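PDB 3F7X: putative polyketide cyclase from Pseudomonas putida KT2440, which is of unknown function but carries a SnoaL-like domain, a fold shared with SnoaL-type polyketide cyclases, and so may bind or cyclise a small hydrophobic substrate. Local coordinates for residues T23-A28 / F127-G132; A32-D37 / E78-I83. All coordinates share one frame; numbering follows the deposited sequence.

Interaction 1: T23-A28 / F127-G132; sequences TELVNA and FYIHCG. With EDO (1,2-ethanediol), chain H.
The hydrophobic core of the SnoaL-like alpha+beta fold, where the N-terminal helix 22-35 lies on the curved mixed sheet, is built here from Leu-25 and Val-26 of the helix and Phe-127 and Ile-129 of strand 118-130. The two axes come within 10.6 Å at 118°, and all four side chains are buried. Both Val-26 methyls lie on one side of the Phe-127 ring: CG2 sits over the centre, 4.0 Å from the ring centroid and 12° off its normal, a CH-pi contact, while CG1 lies above the rim, 3.8 Å from CE1. With CG anti to its own carbonyl carbon (chi1 -60°), Phe-127 sets its ring against Val-26 of the helix, where Tyr-29 also meets it edge-to-face. A leucine at Phe-127 would probably leave Val-26 CG2 without a flat face to rest on and Tyr-29 without its aromatic mate. Two residues further along the strand, Ile-129 and Leu-25 reach toward each other tip to tip. Beyond the strand, the backbone N of Gly-132 donates to O1 of a bound 1,2-ethanediol at 3.2 Å. Leu-25 CD2 ends in contact with Ile-129 CG2 at 3.7 Å.

Interaction 2: A32-D37 / E78-I83; sequences AFNAGD and ERLADI. With EDO (1,2-ethanediol), chain E.
Asn-34, near the C-terminal end of helix 22-35, joins the helix to strand 76-87 through its side-chain amide, which pairs with both backbone polar groups of Leu-80. Its CB leaves the helix obliquely to the strand, and chi1 of -87° swings CG across until it lies 3.7 Å from Leu-80 N. At the tip the two branches divide the work. OD1 accepts from Leu-80 N at 2.8 Å, a nearly straight bond (167°) whose donor is tilted 21° from the carbonyl plane; the same oxygen lies near Arg-79 CA. ND2 donates to Leu-80 O at 3.1 Å, on a lone pair in the carbonyl plane, and also passes the CD1 methyl of Ile-83. A water bridges the two backbones, donating to Asn-34 O and to Glu-78 O.

Phe-33 supplies the apolar half. Its CG is anti to the backbone N, which places the ring against Leu-80 and Glu-78, and CE1 meets Leu-80 CG at 3.8 Å, the two side chains crossing at about a right angle. Glu-78 OE1 lies at the ring edge, 3.6 Å from CZ, while its OE2 is hydrogen-bonded to Tyr-119 OH. A 1,2-ethanediol covers one ring face with C2 and bridges the backbones: its O2 donates to Phe-33 O at 2.6 Å, and its O1 accepts from Glu-78 N at 3.0 Å. Met-69 and Met-72 of helix 62-75 also touch the ring. Just beyond, Gly-36 ends the helix in a Schellman motif.

Chemically, one accepted and one donated hydrogen bond fix the amide's orientation, since a flipped amide would set NH2 against Leu-80 N-H and oxygen against Leu-80 O.

Both contacts hang on helix 22-35 and reach the same mixed sheet, yet their centres lie 16 Å apart. Interaction 1 uses the first half of the helix against strand 118-130, well inside the sheet, whereas interaction 2 uses its C-terminal end against strand 76-87, an outermost strand within the chain; strand 93-104 lies between these two. Along the sequence, residues 32-37 and 78-83 fall within the span from 23-28 to 127-132, so interaction 2 is nested in the loop that interaction 1 closes. One helix is thereby fixed at two points, through apolar side chains in interaction 1 and through polar and apolar groups together in interaction 2.

Interaction 1: T23-A28 / F127-G132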
# COMPACT_ATOMS: atom_id res chain seq x y z
N THR A 23 0.72 -4.67 -17.04
CA THR A 23 -0.43 -3.75 -16.97
C THR A 23 -1.70 -4.45 -17.42
O THR A 23 -2.75 -4.34 -16.77
CB THR A 23 -0.13 -2.47 -17.78
OG1 THR A 23 0.98 -1.80 -17.19
CG2 THR A 23 -1.33 -1.57 -17.78
N GLU A 24 -1.61 -5.17 -18.53
CA GLU A 24 -2.75 -5.92 -18.99
C GLU A 24 -3.20 -7.01 -18.03
O GLU A 24 -4.39 -7.21 -17.82
CB GLU A 24 -2.47 -6.52 -20.36
CG GLU A 24 -2.37 -5.45 -21.48
CD GLU A 24 -1.78 -5.93 -22.80
OE1 GLU A 24 -1.08 -6.97 -22.84
OE2 GLU A 24 -2.01 -5.24 -23.82
N LEU A 25 -2.25 -7.69 -17.43
CA LEU A 25 -2.51 -8.75 -16.48
C LEU A 25 -3.26 -8.20 -15.24
O LEU A 25 -4.28 -8.74 -14.79
CB LEU A 25 -1.19 -9.37 -16.09
CG LEU A 25 -1.24 -10.53 -15.15
CD1 LEU A 25 -2.08 -11.68 -15.61
CD2 LEU A 25 0.19 -11.04 -14.84
N VAL A 26 -2.76 -7.08 -14.70
CA VAL A 26 -3.38 -6.45 -13.53
C VAL A 26 -4.73 -5.85 -13.92
O VAL A 26 -5.67 -5.95 -13.14
CB VAL A 26 -2.42 -5.45 -12.85
CG1 VAL A 26 -3.14 -4.67 -11.78
CG2 VAL A 26 -1.19 -6.21 -12.30
N ASN A 27 -4.85 -5.25 -15.09
CA ASN A 27 -6.17 -4.81 -15.54
C ASN A 27 -7.16 -5.98 -15.61
O ASN A 27 -8.31 -5.83 -15.25
CB ASN A 27 -6.09 -4.19 -16.91
CG ASN A 27 -5.54 -2.81 -16.92
OD1 ASN A 27 -5.60 -2.11 -15.95
ND2 ASN A 27 -5.02 -2.39 -18.09
N ALA A 28 -6.70 -7.14 -16.10
CA ALA A 28 -7.56 -8.31 -16.18
C ALA A 28 -7.97 -8.81 -14.79
O ALA A 28 -9.11 -9.22 -14.61
CB ALA A 28 -6.87 -9.44 -16.99
N PHE A 127 2.19 -6.07 -6.70
CA PHE A 127 2.24 -7.36 -7.37
C PHE A 127 3.66 -7.74 -7.73
O PHE A 127 4.47 -6.88 -8.14
CB PHE A 127 1.44 -7.31 -8.67
CG PHE A 127 -0.00 -6.99 -8.50
CD1 PHE A 127 -0.41 -5.68 -8.46
CD2 PHE A 127 -0.94 -7.97 -8.35
CE1 PHE A 127 -1.75 -5.36 -8.28
CE2 PHE A 127 -2.29 -7.66 -8.18
CZ PHE A 127 -2.69 -6.36 -8.16
N TYR A 128 3.96 -9.03 -7.65
CA TYR A 128 5.12 -9.64 -8.29
C TYR A 128 4.56 -10.60 -9.33
O TYR A 128 3.63 -11.37 -9.03
CB TYR A 128 5.98 -10.39 -7.28
CG TYR A 128 7.07 -11.23 -7.86
CD1 TYR A 128 8.03 -10.68 -8.70
CD2 TYR A 128 7.14 -12.58 -7.60
CE1 TYR A 128 9.05 -11.47 -9.23
CE2 TYR A 128 8.16 -13.37 -8.15
CZ TYR A 128 9.08 -12.80 -8.95
OH TYR A 128 10.09 -13.57 -9.49
N ILE A 129 5.12 -10.54 -10.53
CA ILE A 129 4.67 -11.30 -11.69
C ILE A 129 5.84 -12.12 -12.21
O ILE A 129 6.95 -11.62 -12.35
CB ILE A 129 4.15 -10.35 -12.78
CG1 ILE A 129 2.89 -9.66 -12.25
CG2 ILE A 129 3.87 -11.08 -14.12
CD1 ILE A 129 2.54 -8.41 -13.01
N HIS A 130 5.58 -13.39 -12.46
CA HIS A 130 6.61 -14.33 -12.88
C HIS A 130 6.00 -15.35 -13.78
O HIS A 130 4.92 -15.85 -13.50
CB HIS A 130 7.29 -14.96 -11.66
CG HIS A 130 8.57 -15.69 -11.96
ND1 HIS A 130 9.72 -15.05 -12.35
CD2 HIS A 130 8.90 -17.01 -11.86
CE1 HIS A 130 10.70 -15.94 -12.50
NE2 HIS A 130 10.21 -17.13 -12.23
N CYS A 131 6.65 -15.64 -14.90
CA CYS A 131 6.12 -16.61 -15.90
C CYS A 131 4.73 -16.30 -16.32
O CYS A 131 3.90 -17.18 -16.54
CB CYS A 131 6.11 -18.03 -15.41
SG CYS A 131 7.69 -18.52 -15.25
N GLY A 132 4.43 -15.01 -16.46
CA GLY A 132 3.15 -14.55 -16.94
C GLY A 132 1.97 -14.72 -15.99
O GLY A 132 0.84 -14.54 -16.39
C1 EDO H . 7.64 -11.91 -15.79
O1 EDO H . 6.81 -12.90 -16.43
C2 EDO H . 8.05 -10.84 -16.78
O2 EDO H . 9.00 -9.96 -16.17

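Interaction 2: A32-D37 / E78-I83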
# COMPACT_ATOMS: atom_id res chain seq x y z
N ALA A 32 -11.87 -8.86 -13.63
CA ALA A 32 -12.47 -10.08 -13.12
C ALA A 32 -13.02 -9.88 -11.73
O ALA A 32 -14.12 -10.33 -11.43
CB ALA A 32 -11.49 -11.24 -13.17
N PHE A 33 -12.27 -9.15 -10.91
CA PHE A 33 -12.73 -8.81 -9.57
C PHE A 33 -14.06 -8.03 -9.64
O PHE A 33 -15.03 -8.37 -9.00
CB PHE A 33 -11.65 -7.99 -8.85
CG PHE A 33 -11.98 -7.57 -7.46
CD1 PHE A 33 -12.74 -6.45 -7.21
CD2 PHE A 33 -11.46 -8.25 -6.37
CE1 PHE A 33 -13.03 -6.04 -5.93
CE2 PHE A 33 -11.78 -7.85 -5.06
CZ PHE A 33 -12.55 -6.73 -4.87
N ASN A 34 -14.05 -6.98 -10.44
CA ASN A 34 -15.23 -6.12 -10.54
C ASN A 34 -16.45 -6.87 -11.10
O ASN A 34 -17.59 -6.61 -10.69
CB ASN A 34 -14.94 -4.90 -11.41
CG ASN A 34 -14.34 -3.75 -10.60
OD1 ASN A 34 -14.39 -3.77 -9.36
ND2 ASN A 34 -13.83 -2.76 -11.28
N ALA A 35 -16.23 -7.78 -12.05
CA ALA A 35 -17.31 -8.56 -12.66
C ALA A 35 -17.71 -9.78 -11.84
O ALA A 35 -18.69 -10.46 -12.20
CB ALA A 35 -16.89 -9.00 -14.04
N GLY A 36 -17.02 -10.07 -10.74
CA GLY A 36 -17.26 -11.25 -9.97
C GLY A 36 -16.99 -12.55 -10.71
O GLY A 36 -17.61 -13.58 -10.42
N ASP A 37 -16.01 -12.54 -11.60
CA ASP A 37 -15.68 -13.70 -12.44
C ASP A 37 -14.52 -14.43 -11.79
O ASP A 37 -13.34 -14.14 -12.03
CB ASP A 37 -15.33 -13.23 -13.83
CG ASP A 37 -15.15 -14.36 -14.82
OD1 ASP A 37 -14.91 -15.49 -14.40
OD2 ASP A 37 -15.21 -14.09 -16.03
N GLU A 78 -17.93 -5.51 -3.70
CA GLU A 78 -17.09 -4.34 -3.95
C GLU A 78 -16.96 -4.07 -5.43
O GLU A 78 -16.95 -4.98 -6.25
CB GLU A 78 -15.70 -4.53 -3.36
CG GLU A 78 -15.72 -4.57 -1.84
CD GLU A 78 -14.37 -4.67 -1.19
OE1 GLU A 78 -13.35 -4.90 -1.89
OE2 GLU A 78 -14.33 -4.49 0.05
N ARG A 79 -16.85 -2.77 -5.74
CA ARG A 79 -16.53 -2.27 -7.05
C ARG A 79 -15.36 -1.32 -6.88
O ARG A 79 -15.39 -0.42 -6.03
CB ARG A 79 -17.72 -1.48 -7.64
CG ARG A 79 -17.42 -0.75 -8.88
CD ARG A 79 -18.65 -0.06 -9.40
NE ARG A 79 -19.25 0.91 -8.48
CZ ARG A 79 -18.86 2.19 -8.36
NH1 ARG A 79 -17.91 2.69 -9.13
NH2 ARG A 79 -19.49 2.94 -7.48
N LEU A 80 -14.34 -1.49 -7.73
CA LEU A 80 -13.17 -0.64 -7.66
C LEU A 80 -13.23 0.39 -8.75
O LEU A 80 -13.46 0.02 -9.91
CB LEU A 80 -11.93 -1.44 -7.82
CG LEU A 80 -11.81 -2.63 -6.95
CD1 LEU A 80 -10.44 -3.31 -7.17
CD2 LEU A 80 -12.05 -2.36 -5.45
N ALA A 81 -13.04 1.64 -8.40
CA ALA A 81 -13.11 2.77 -9.30
C ALA A 81 -11.78 3.47 -9.36
O ALA A 81 -10.92 3.29 -8.49
CB ALA A 81 -14.21 3.74 -8.82
N ASP A 82 -11.60 4.26 -10.40
CA ASP A 82 -10.43 5.13 -10.46
C ASP A 82 -9.13 4.30 -10.44
O ASP A 82 -8.18 4.71 -9.80
CB ASP A 82 -10.43 6.13 -9.28
CG ASP A 82 -11.79 6.76 -9.01
OD1 ASP A 82 -12.41 7.29 -9.96
OD2 ASP A 82 -12.18 6.78 -7.83
N ILE A 83 -9.10 3.15 -11.12
CA ILE A 83 -7.97 2.26 -11.04
C ILE A 83 -6.82 2.80 -11.87
O ILE A 83 -6.96 3.04 -13.07
CB ILE A 83 -8.31 0.83 -11.49
CG1 ILE A 83 -9.57 0.28 -10.78
CG2 ILE A 83 -7.10 -0.07 -11.25
CD1 ILE A 83 -10.11 -1.00 -11.39
C1 EDO E . -15.79 -8.07 -5.29
O1 EDO E . -17.11 -8.18 -4.69
C2 EDO E . -15.15 -9.38 -5.76
O2 EDO E . -15.75 -9.82 -6.99
O HOH W 1 -18.17 -4.74 -8.83